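Glutathione S-transferase, N-terminal domain protein (Pseudomonas putida, PDB 4NAX) binds oxidized glutathione disulfide and, as a member of the glutathione S-transferase superfamily, probably has transferase activity. Local coordinates at residues Asn30-Leu43 with Ser90-Leu104. Numbering follows the deposited sequence.
Sequences NGVKVSIMLEEIGL and SGAILQYLAEKSGQL. With GDS (oxidized glutathione disulfide), chain C.
Leu97 lays its isobutyl group into a hole formed by Val34, Met37, Leu38 and Ile41, a knobs-into-holes fit between helices 31-41 and 90-101, whose axes run nearly parallel, 12° apart, and approach to 9.3 Å. Met37 runs antiparallel alongside this knob: its CG touches Leu97 CD1 at 3.8 Å, and the bend at chi2 (64°) carries the sulfur toward Leu104 and lays CE against the backbone of Ala98. Leu94 adds CD2 against Met37 CB at 3.6 Å, while the Val34 and Ile93 branches meet nearly perpendicular through their methyl groups. At the C-terminal ends polar links are added to the apolar seam. Gln103 NE2 donates to Ile41 O (3.2 Å) in the carbonyl plane, on a lone pair, though the bond is bent and the oxygen is tilted off the amide plane of Gln103; a water joins Gln103 OE1 to Glu40 O.

The N-terminal ends serve the ligand instead. Lys33, its chain stretched out past CG, brings NZ to Ser90 OG at 2.9 Å and also donates to Asn30 OD1 and to Gln122 of helix 109-137. Ser90 meets one glutathione carboxylate twice, N to OE7 in an almost straight bond (174°) and OG to OE8, at the start of its helix, where the helix dipole would probably favour the negative charge. Asn30 ND2 reaches OE4 of another carboxylate at 2.8 Å. A methionine in place of Lys33, without the ammonium group, would probably leave Ser90 OG without this donor and Asn30 OD1 with Trp188 alone of its two donors, and weaken the positive field near the bound carboxylate. Two helices packed side by side, with ligand-binding residues at their N-terminal ends, are characteristic of the thioredoxin-like N-terminal domain of glutathione transferases and its glutathione site.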
loop_
_atom_site.group_PDB
_atom_site.type_symbol
_atom_site.label_atom_id
_atom_site.label_comp_id
_atom_site.label_asym_id
_atom_site.label_seq_id
_atom_site.Cartn_x
_atom_site.Cartn_y
_atom_site.Cartn_z
ATOM N N ASN A 30 -6.985 7.691 -6.768
ATOM C CA ASN A 30 -5.550 7.714 -6.519
ATOM C C ASN A 30 -4.851 8.976 -6.992
ATOM O O ASN A 30 -3.974 9.486 -6.317
ATOM C CB ASN A 30 -4.899 6.469 -7.088
ATOM C CG ASN A 30 -5.406 5.230 -6.391
ATOM O OD1 ASN A 30 -5.478 5.193 -5.156
ATOM N ND2 ASN A 30 -5.773 4.222 -7.153
ATOM N N GLY A 31 -5.225 9.481 -8.168
ATOM C CA GLY A 31 -4.637 10.707 -8.670
ATOM C C GLY A 31 -4.895 11.882 -7.758
ATOM O O GLY A 31 -4.001 12.687 -7.495
ATOM N N VAL A 32 -6.135 11.994 -7.268
ATOM C CA VAL A 32 -6.483 13.163 -6.468
ATOM C C VAL A 32 -5.807 13.159 -5.098
ATOM O O VAL A 32 -5.671 14.198 -4.484
ATOM C CB VAL A 32 -8.000 13.388 -6.340
ATOM C CG1 VAL A 32 -8.652 13.500 -7.707
ATOM C CG2 VAL A 32 -8.661 12.333 -5.475
ATOM N N LYS A 33 -5.346 12.008 -4.610
ATOM C CA LYS A 33 -4.568 12.023 -3.371
ATOM C C LYS A 33 -3.413 13.018 -3.563
ATOM O O LYS A 33 -3.093 13.782 -2.653
ATOM C CB LYS A 33 -3.967 10.652 -3.082
ATOM C CG LYS A 33 -4.938 9.534 -2.773
ATOM C CD LYS A 33 -4.171 8.228 -2.688
ATOM C CE LYS A 33 -5.035 6.985 -2.551
ATOM N NZ LYS A 33 -4.171 5.750 -2.605
ATOM N N VAL A 34 -2.747 12.948 -4.723
ATOM C CA VAL A 34 -1.537 13.696 -4.938
ATOM C C VAL A 34 -1.811 15.157 -5.261
ATOM O O VAL A 34 -1.134 16.055 -4.713
ATOM C CB VAL A 34 -0.651 13.015 -5.982
ATOM C CG1 VAL A 34 0.574 13.864 -6.290
ATOM C CG2 VAL A 34 -0.237 11.634 -5.499
ATOM N N SER A 35 -2.802 15.422 -6.120
ATOM C CA SER A 35 -3.175 16.816 -6.354
ATOM C C SER A 35 -3.711 17.491 -5.075
ATOM O O SER A 35 -3.365 18.644 -4.791
ATOM C CB SER A 35 -4.133 16.948 -7.526
ATOM O OG SER A 35 -5.192 16.021 -7.358
ATOM N N ILE A 36 -4.523 16.786 -4.296
ATOM C CA ILE A 36 -4.967 17.328 -3.026
ATOM C C ILE A 36 -3.761 17.656 -2.144
ATOM O O ILE A 36 -3.681 18.736 -1.549
ATOM C CB ILE A 36 -5.942 16.382 -2.301
ATOM C CG1 ILE A 36 -7.269 16.329 -3.046
ATOM C CG2 ILE A 36 -6.158 16.855 -0.867
ATOM C CD1 ILE A 36 -8.194 15.242 -2.571
ATOM N N MET A 37 -2.818 16.722 -2.033
ATOM C CA MET A 37 -1.652 16.954 -1.213
ATOM C C MET A 37 -0.888 18.212 -1.651
ATOM O O MET A 37 -0.515 19.030 -0.818
ATOM C CB MET A 37 -0.737 15.728 -1.283
ATOM C CG MET A 37 0.542 15.854 -0.482
ATOM S SD MET A 37 0.223 15.999 1.285
ATOM C CE MET A 37 1.905 15.868 1.878
ATOM N N LEU A 38 -0.653 18.343 -2.953
ATOM C CA LEU A 38 0.076 19.484 -3.477
ATOM C C LEU A 38 -0.664 20.790 -3.193
ATOM O O LEU A 38 -0.043 21.803 -2.814
ATOM C CB LEU A 38 0.317 19.308 -4.969
ATOM C CG LEU A 38 1.346 18.212 -5.290
ATOM C CD1 LEU A 38 1.208 17.752 -6.729
ATOM C CD2 LEU A 38 2.753 18.700 -4.999
ATOM N N GLU A 39 -1.988 20.761 -3.351
ATOM C CA GLU A 39 -2.798 21.939 -3.017
ATOM C C GLU A 39 -2.718 22.284 -1.535
ATOM O O GLU A 39 -2.680 23.458 -1.163
ATOM C CB GLU A 39 -4.263 21.734 -3.443
ATOM C CG GLU A 39 -4.474 21.626 -4.945
ATOM C CD GLU A 39 -4.263 22.929 -5.685
ATOM O OE1 GLU A 39 -4.593 23.999 -5.137
ATOM O OE2 GLU A 39 -3.787 22.880 -6.838
ATOM N N GLU A 40 -2.751 21.275 -0.668
ATOM C CA GLU A 40 -2.701 21.500 0.789
ATOM C C GLU A 40 -1.379 22.141 1.225
ATOM O O GLU A 40 -1.381 23.010 2.084
ATOM C CB GLU A 40 -2.859 20.188 1.564
ATOM C CG GLU A 40 -4.242 19.562 1.499
ATOM C CD GLU A 40 -5.300 20.209 2.400
ATOM O OE1 GLU A 40 -5.115 21.330 2.955
ATOM O OE2 GLU A 40 -6.393 19.607 2.523
ATOM N N ILE A 41 -0.270 21.666 0.660
ATOM C CA ILE A 41 1.045 22.078 1.128
ATOM C C ILE A 41 1.549 23.336 0.425
ATOM O O ILE A 41 2.532 23.934 0.859
ATOM C CB ILE A 41 2.097 20.943 1.071
ATOM C CG1 ILE A 41 2.458 20.586 -0.371
ATOM C CG2 ILE A 41 1.611 19.746 1.882
ATOM C CD1 ILE A 41 3.458 19.462 -0.538
ATOM N N GLY A 42 0.881 23.737 -0.653
ATOM C CA GLY A 42 1.226 24.964 -1.354
ATOM C C GLY A 42 2.473 24.888 -2.220
ATOM O O GLY A 42 3.075 25.898 -2.538
ATOM N N LEU A 43 2.852 23.682 -2.622
ATOM C CA LEU A 43 4.034 23.486 -3.445
ATOM C C LEU A 43 3.663 23.719 -4.898
ATOM O O LEU A 43 2.689 23.135 -5.410
ATOM C CB LEU A 43 4.582 22.073 -3.285
ATOM C CG LEU A 43 5.818 21.689 -4.090
ATOM C CD1 LEU A 43 7.028 22.491 -3.643
ATOM C CD2 LEU A 43 6.109 20.206 -3.928
ATOM N N SER A 90 0.848 6.377 -5.437
ATOM C CA SER A 90 0.271 7.485 -4.697
ATOM C C SER A 90 0.747 7.561 -3.257
ATOM O O SER A 90 1.102 8.635 -2.769
ATOM C CB SER A 90 -1.248 7.431 -4.771
ATOM O OG SER A 90 -1.776 6.330 -4.069
ATOM N N GLY A 91 0.748 6.429 -2.554
ATOM C CA GLY A 91 1.138 6.434 -1.153
ATOM C C GLY A 91 2.606 6.784 -0.943
ATOM O O GLY A 91 2.956 7.395 0.077
ATOM N N ALA A 92 3.473 6.375 -1.873
ATOM C CA ALA A 92 4.887 6.753 -1.815
ATOM C C ALA A 92 5.049 8.248 -2.068
ATOM O O ALA A 92 5.831 8.930 -1.400
ATOM C CB ALA A 92 5.743 5.945 -2.775
ATOM N N ILE A 93 4.320 8.773 -3.054
ATOM C CA ILE A 93 4.335 10.198 -3.353
ATOM C C ILE A 93 3.828 11.016 -2.165
ATOM O O ILE A 93 4.415 12.049 -1.857
ATOM C CB ILE A 93 3.541 10.488 -4.638
ATOM C CG1 ILE A 93 4.200 9.799 -5.849
ATOM C CG2 ILE A 93 3.425 11.991 -4.854
ATOM C CD1 ILE A 93 3.283 9.690 -7.061
ATOM N N LEU A 94 2.764 10.567 -1.507
ATOM C CA LEU A 94 2.292 11.277 -0.334
ATOM C C LEU A 94 3.364 11.368 0.738
ATOM O O LEU A 94 3.578 12.426 1.338
ATOM C CB LEU A 94 1.048 10.619 0.250
ATOM C CG LEU A 94 -0.244 10.752 -0.551
ATOM C CD1 LEU A 94 -1.368 9.967 0.122
ATOM C CD2 LEU A 94 -0.671 12.214 -0.699
ATOM N N GLN A 95 4.030 10.256 1.019
ATOM C CA GLN A 95 5.060 10.266 2.038
ATOM C C GLN A 95 6.228 11.166 1.615
ATOM O O GLN A 95 6.733 11.954 2.417
ATOM C CB GLN A 95 5.521 8.842 2.345
ATOM C CG GLN A 95 6.566 8.794 3.431
ATOM C CD GLN A 95 6.865 7.395 3.942
ATOM O OE1 GLN A 95 6.295 6.399 3.515
ATOM N NE2 GLN A 95 7.758 7.329 4.892
ATOM N N TYR A 96 6.660 11.047 0.365
ATOM C CA TYR A 96 7.705 11.914 -0.173
ATOM C C TYR A 96 7.362 13.412 0.012
ATOM O O TYR A 96 8.166 14.197 0.522
ATOM C CB TYR A 96 7.937 11.627 -1.659
ATOM C CG TYR A 96 8.852 12.640 -2.311
ATOM C CD1 TYR A 96 10.190 12.719 -1.960
ATOM C CD2 TYR A 96 8.382 13.553 -3.249
ATOM C CE1 TYR A 96 11.028 13.671 -2.515
ATOM C CE2 TYR A 96 9.220 14.493 -3.820
ATOM C CZ TYR A 96 10.549 14.551 -3.451
ATOM O OH TYR A 96 11.421 15.456 -4.015
ATOM N N LEU A 97 6.152 13.793 -0.390
ATOM C CA LEU A 97 5.754 15.188 -0.300
ATOM C C LEU A 97 5.613 15.671 1.127
ATOM O O LEU A 97 5.938 16.823 1.418
ATOM C CB LEU A 97 4.457 15.437 -1.071
ATOM C CG LEU A 97 4.564 15.289 -2.581
ATOM C CD1 LEU A 97 3.183 15.419 -3.211
ATOM C CD2 LEU A 97 5.514 16.302 -3.204
ATOM N N ALA A 98 5.135 14.814 2.021
ATOM C CA ALA A 98 5.036 15.173 3.426
ATOM C C ALA A 98 6.421 15.417 4.024
ATOM O O ALA A 98 6.617 16.360 4.800
ATOM C CB ALA A 98 4.326 14.090 4.199
ATOM N N GLU A 99 7.365 14.552 3.675
ATOM C CA GLU A 99 8.723 14.652 4.211
ATOM C C GLU A 99 9.494 15.829 3.598
ATOM O O GLU A 99 10.258 16.514 4.282
ATOM C CB GLU A 99 9.461 13.317 4.009
ATOM C CG GLU A 99 8.840 12.255 4.923
ATOM C CD GLU A 99 9.340 10.844 4.736
ATOM O OE1 GLU A 99 10.075 10.547 3.771
ATOM O OE2 GLU A 99 8.957 9.993 5.577
ATOM N N LYS A 100 9.251 16.090 2.318
ATOM C CA LYS A 100 9.852 17.213 1.623
ATOM C C LYS A 100 9.395 18.534 2.222
ATOM O O LYS A 100 10.193 19.443 2.433
ATOM C CB LYS A 100 9.466 17.167 0.145
ATOM C CG LYS A 100 9.975 18.320 -0.704
ATOM C CD LYS A 100 9.384 18.233 -2.115
ATOM C CE LYS A 100 9.689 19.443 -2.966
ATOM N NZ LYS A 100 11.038 19.383 -3.558
ATOM N N SER A 101 8.101 18.628 2.481
ATOM C CA SER A 101 7.473 19.877 2.933
ATOM C C SER A 101 7.454 20.063 4.448
ATOM O O SER A 101 7.228 21.167 4.950
ATOM C CB SER A 101 6.035 19.931 2.430
ATOM O OG SER A 101 5.213 18.944 3.037
ATOM N N GLY A 102 7.627 18.972 5.182
ATOM C CA GLY A 102 7.419 19.001 6.624
ATOM C C GLY A 102 5.979 19.141 7.071
ATOM O O GLY A 102 5.723 19.445 8.236
ATOM N N GLN A 103 5.040 18.888 6.172
ATOM C CA GLN A 103 3.613 19.022 6.455
ATOM C C GLN A 103 2.902 17.680 6.307
ATOM O O GLN A 103 3.260 16.867 5.456
ATOM C CB GLN A 103 2.988 20.003 5.456
ATOM C CG GLN A 103 3.532 21.427 5.541
ATOM C CD GLN A 103 2.837 22.353 4.562
ATOM O OE1 GLN A 103 1.615 22.437 4.545
ATOM N NE2 GLN A 103 3.607 23.044 3.737
ATOM N N LEU A 104 1.879 17.479 7.127
ATOM C CA LEU A 104 0.906 16.395 6.980
ATOM C C LEU A 104 1.456 15.014 7.275
ATOM O O LEU A 104 0.858 13.993 6.920
ATOM C CB LEU A 104 0.195 16.475 5.626
ATOM C CG LEU A 104 -0.584 17.790 5.443
ATOM C CD1 LEU A 104 -1.057 17.944 4.021
ATOM C CD2 LEU A 104 -1.791 17.887 6.348
HETATM N N1 GDS C . -7.060 -2.051 -14.566
HETATM C CA1 GDS C . -8.072 -1.533 -13.648
HETATM C C1 GDS C . -9.183 -2.538 -13.443
HETATM O OE1 GDS C . -9.879 -2.435 -12.405
HETATM O OE2 GDS C . -9.393 -3.434 -14.290
HETATM C CB1 GDS C . -8.649 -0.230 -14.214
HETATM C CG1 GDS C . -9.403 0.629 -13.190
HETATM C CD1 GDS C . -8.477 1.160 -12.125
HETATM O O1 GDS C . -7.296 1.337 -12.358
HETATM N N2 GDS C . -9.040 1.394 -10.946
HETATM C CA2 GDS C . -8.323 1.973 -9.828
HETATM C C2 GDS C . -8.250 1.012 -8.672
HETATM O O2 GDS C . -9.201 0.293 -8.388
HETATM C CB2 GDS C . -9.020 3.255 -9.368
HETATM S SG2 GDS C . -8.936 4.618 -10.524
HETATM N N3 GDS C . -7.126 1.023 -7.958
HETATM C CA3 GDS C . -6.916 0.138 -6.825
HETATM C C3 GDS C . -6.039 0.715 -5.735
HETATM O OE3 GDS C . -5.457 -0.110 -5.000
HETATM O OE4 GDS C . -6.015 1.943 -5.599
HETATM N N4 GDS C . -5.123 2.635 -14.002
HETATM C CA4 GDS C . -4.661 2.494 -15.366
HETATM C C4 GDS C . -4.687 1.075 -15.864
HETATM O OE5 GDS C . -4.340 0.843 -17.059
HETATM O OE6 GDS C . -5.101 0.184 -15.079
HETATM C C5 GDS C . -4.581 3.536 -13.192
HETATM O O5 GDS C . -3.652 4.251 -13.551
HETATM C CA5 GDS C . -5.183 3.676 -11.811
HETATM N N5 GDS C . -4.125 3.833 -10.818
HETATM C CB5 GDS C . -6.105 4.896 -11.814
HETATM S SG5 GDS C . -6.849 5.285 -10.229
HETATM C CA6 GDS C . -1.382 2.522 -6.960
HETATM C C6 GDS C . -1.305 3.904 -6.382
HETATM O OE7 GDS C . -0.787 4.809 -7.080
HETATM O OE8 GDS C . -1.757 4.074 -5.226
HETATM N N6 GDS C . -1.262 1.528 -5.874
HETATM C CB6 GDS C . -2.702 2.338 -7.711
HETATM C CG6 GDS C . -2.791 3.268 -8.925
HETATM C CD6 GDS C . -3.991 2.990 -9.790
HETATM O O6 GDS C . -4.790 2.083 -9.532
HETATM O O HOH W 1 0.415 24.861 3.818
#